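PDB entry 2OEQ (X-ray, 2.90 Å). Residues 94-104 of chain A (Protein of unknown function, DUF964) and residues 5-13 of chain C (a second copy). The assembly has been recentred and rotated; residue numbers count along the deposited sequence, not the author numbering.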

# COMPACT_ATOMS: atom_id res chain seq x y z
N GLN A 94 7.70 -6.32 -16.28
CA GLN A 94 7.43 -6.89 -14.96
C GLN A 94 8.74 -7.06 -14.18
O GLN A 94 8.83 -6.73 -12.99
CB GLN A 94 6.69 -8.22 -15.08
CG GLN A 94 6.28 -8.84 -13.75
CD GLN A 94 5.59 -10.19 -13.90
OE1 GLN A 94 5.61 -11.03 -12.99
NE2 GLN A 94 4.96 -10.40 -15.05
N GLN A 95 9.77 -7.54 -14.86
CA GLN A 95 11.03 -7.73 -14.19
C GLN A 95 11.60 -6.36 -13.77
O GLN A 95 12.35 -6.27 -12.79
CB GLN A 95 12.01 -8.49 -15.09
CG GLN A 95 13.19 -7.69 -15.61
CD GLN A 95 14.42 -7.85 -14.75
OE1 GLN A 95 14.46 -7.42 -13.61
NE2 GLN A 95 15.44 -8.48 -15.31
N MSE A 96 11.26 -5.30 -14.49
CA MSE A 96 11.78 -3.99 -14.12
C MSE A 96 10.94 -3.54 -12.97
O MSE A 96 11.43 -3.07 -11.97
CB MSE A 96 11.69 -2.99 -15.30
CG MSE A 96 12.27 -1.61 -15.03
SE MSE A 96 14.01 -1.64 -14.26
CE MSE A 96 15.02 -2.43 -15.69
N SER A 97 9.64 -3.71 -13.14
CA SER A 97 8.69 -3.37 -12.11
C SER A 97 8.99 -4.09 -10.77
O SER A 97 9.05 -3.44 -9.70
CB SER A 97 7.29 -3.71 -12.60
OG SER A 97 6.36 -3.59 -11.55
N ILE A 98 9.21 -5.40 -10.75
CA ILE A 98 9.49 -5.92 -9.42
C ILE A 98 10.91 -5.63 -8.96
O ILE A 98 11.16 -5.56 -7.76
CB ILE A 98 9.22 -7.45 -9.22
CG1 ILE A 98 10.46 -8.23 -9.50
CG2 ILE A 98 8.10 -7.97 -10.06
CD1 ILE A 98 10.20 -9.65 -9.28
N THR A 99 11.85 -5.46 -9.88
CA THR A 99 13.23 -5.20 -9.48
C THR A 99 13.39 -3.84 -8.85
O THR A 99 14.10 -3.70 -7.86
CB THR A 99 14.23 -5.33 -10.66
OG1 THR A 99 14.16 -6.65 -11.18
CG2 THR A 99 15.67 -5.10 -10.20
N ILE A 100 12.75 -2.81 -9.38
CA ILE A 100 12.98 -1.55 -8.74
C ILE A 100 12.22 -1.54 -7.44
O ILE A 100 12.57 -0.81 -6.52
CB ILE A 100 12.65 -0.34 -9.64
CG1 ILE A 100 11.17 -0.16 -9.74
CG2 ILE A 100 13.35 -0.47 -10.97
CD1 ILE A 100 10.69 0.67 -8.62
N ALA A 101 11.21 -2.40 -7.35
CA ALA A 101 10.41 -2.50 -6.13
C ALA A 101 11.32 -3.02 -5.05
O ALA A 101 11.17 -2.70 -3.88
CB ALA A 101 9.27 -3.47 -6.33
N GLU A 102 12.27 -3.85 -5.45
CA GLU A 102 13.19 -4.37 -4.47
C GLU A 102 14.24 -3.34 -4.11
O GLU A 102 14.74 -3.34 -2.99
CB GLU A 102 13.88 -5.62 -5.00
CG GLU A 102 12.98 -6.79 -5.20
CD GLU A 102 13.76 -8.01 -5.57
OE1 GLU A 102 13.32 -9.14 -5.29
OE2 GLU A 102 14.84 -7.84 -6.15
N VAL A 103 14.59 -2.47 -5.06
CA VAL A 103 15.60 -1.45 -4.82
C VAL A 103 15.07 -0.64 -3.70
O VAL A 103 15.74 -0.46 -2.69
CB VAL A 103 15.83 -0.55 -6.07
CG1 VAL A 103 16.90 0.49 -5.80
CG2 VAL A 103 16.30 -1.39 -7.21
N GLN A 104 13.84 -0.18 -3.88
CA GLN A 104 13.15 0.61 -2.85
C GLN A 104 13.17 -0.05 -1.44
O GLN A 104 13.35 0.63 -0.43
CB GLN A 104 11.69 0.88 -3.27
CG GLN A 104 11.50 1.53 -4.62
CD GLN A 104 10.05 1.84 -4.96
OE1 GLN A 104 9.16 1.00 -4.78
NE2 GLN A 104 9.79 3.03 -5.45
N SER C 5 25.81 -10.99 -10.49
CA SER C 5 25.01 -9.93 -9.76
C SER C 5 24.23 -8.94 -10.70
O SER C 5 24.78 -8.34 -11.64
CB SER C 5 25.95 -9.16 -8.80
OG SER C 5 25.25 -8.51 -7.75
N GLU C 6 22.93 -8.81 -10.44
CA GLU C 6 22.08 -7.93 -11.23
C GLU C 6 22.54 -6.50 -10.95
O GLU C 6 22.50 -6.03 -9.82
CB GLU C 6 20.62 -8.16 -10.81
CG GLU C 6 19.80 -6.91 -10.51
CD GLU C 6 19.44 -6.17 -11.76
OE1 GLU C 6 18.64 -6.72 -12.55
OE2 GLU C 6 19.96 -5.05 -11.96
N PRO C 7 22.98 -5.79 -11.98
CA PRO C 7 23.44 -4.41 -11.78
C PRO C 7 22.62 -3.56 -10.82
O PRO C 7 23.18 -2.90 -9.94
CB PRO C 7 23.47 -3.84 -13.19
CG PRO C 7 22.46 -4.67 -13.94
CD PRO C 7 22.77 -6.05 -13.42
N LEU C 8 21.30 -3.58 -10.97
CA LEU C 8 20.46 -2.76 -10.11
C LEU C 8 20.57 -3.14 -8.65
O LEU C 8 20.73 -2.28 -7.81
CB LEU C 8 19.02 -2.81 -10.58
CG LEU C 8 18.86 -2.28 -12.00
CD1 LEU C 8 17.39 -2.31 -12.43
CD2 LEU C 8 19.34 -0.88 -11.99
N HIS C 9 20.51 -4.44 -8.36
CA HIS C 9 20.65 -4.91 -6.99
C HIS C 9 21.90 -4.32 -6.36
O HIS C 9 21.85 -3.77 -5.25
CB HIS C 9 20.75 -6.43 -6.98
CG HIS C 9 19.45 -7.09 -6.70
ND1 HIS C 9 18.87 -7.08 -5.45
CD2 HIS C 9 18.57 -7.70 -7.53
CE1 HIS C 9 17.68 -7.65 -5.52
NE2 HIS C 9 17.47 -8.03 -6.77
N ALA C 10 23.01 -4.45 -7.07
CA ALA C 10 24.27 -3.93 -6.57
C ALA C 10 24.19 -2.43 -6.35
O ALA C 10 24.62 -1.93 -5.30
CB ALA C 10 25.39 -4.24 -7.54
N LEU C 11 23.63 -1.71 -7.31
CA LEU C 11 23.56 -0.27 -7.14
C LEU C 11 22.82 0.07 -5.88
O LEU C 11 23.19 1.02 -5.16
CB LEU C 11 22.86 0.39 -8.33
CG LEU C 11 23.69 0.45 -9.61
CD1 LEU C 11 22.80 0.91 -10.73
CD2 LEU C 11 24.90 1.36 -9.38
N ALA C 12 21.77 -0.71 -5.61
CA ALA C 12 20.94 -0.52 -4.43
C ALA C 12 21.68 -0.85 -3.13
O ALA C 12 21.53 -0.14 -2.13
CB ALA C 12 19.71 -1.35 -4.57
N ARG C 13 22.48 -1.91 -3.12
CA ARG C 13 23.22 -2.22 -1.89
C ARG C 13 24.16 -1.06 -1.68
O ARG C 13 24.43 -0.67 -0.57
CB ARG C 13 24.01 -3.52 -2.03
CG ARG C 13 23.16 -4.76 -2.24
CD ARG C 13 23.48 -5.83 -1.21
NE ARG C 13 22.97 -5.48 0.11
CZ ARG C 13 21.79 -5.87 0.60
NH1 ARG C 13 20.99 -6.64 -0.13
NH2 ARG C 13 21.42 -5.50 1.82

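The most striking approach in this contact joins a carboxylate to an imidazole at the flank of an otherwise largely apolar seam: OE2 of E102(A) lies 2.7 Å from NE2 of H9(C). The oxygen sits at the edge of the imidazole, near the plane of the ring, where the nitrogen's lone pair or proton would lie. The geometry does not settle whether the pair is a hydrogen bond. Each residue suits its place because it can span the gap. The CA-to-CB bond of E102(A) points toward chain C, and chi1 near m and chi2 near t extend the chain outward; that of H9(C) points sideways, but the end of its side chain comes nearer.

The frame for these contacts is a pair of helices, 94-104 of chain A and 7-13 of chain C, running nearly parallel at 14° between their N-to-C directions, with axes 9.5 Å apart at closest approach. That spacing leaves room for side chains of moderate size, and the closest CA pair across the stretches falls where the side chains are small: CA of V103(A) is 5.4 Å from CA of A12(C). Here the alanine methyl points toward chain A, and its CB lies 3.6 Å from CG1 of V103(A). The small alanine side chain suits this close approach, with no more than a methyl between its backbone and the valine, while the branched valine, though its CA-to-CB bond points sideways, still offers a methyl to the join.

One turn earlier in chain C, L8(C) has the largest area covered by the opposing stretch. Its m, t conformation carries CD1 to 3.9 Å from SE of the selenomethionine M96(A) and 4.0 Å from CG2 of T99(A). A long, flexible side chain suits position 96, since its CA-to-CB bond points sideways and only its end comes near. Threonine serves two purposes at 99. Its methyl faces the leucine, whereas its hydroxyl turns back to its own helix, with OG1 2.5 Å from O of Q95(A) and 2.6 Å from OE1 of Q95(A). The single hydroxyl proton could serve either acceptor, but both lie within chain A, so the polar group is accommodated without help from chain C.

At the start of the chain C helix, E6(C) occupies the N-cap position, and its backbone O accepts a hydrogen bond from N of A10(C) at 3.2 Å. Its CA-to-CB bond points toward chain A, and OE1 lies 4.1 Å from CG2 of T99(A), an approach that brings a carboxylate beside a methyl without a polar bond.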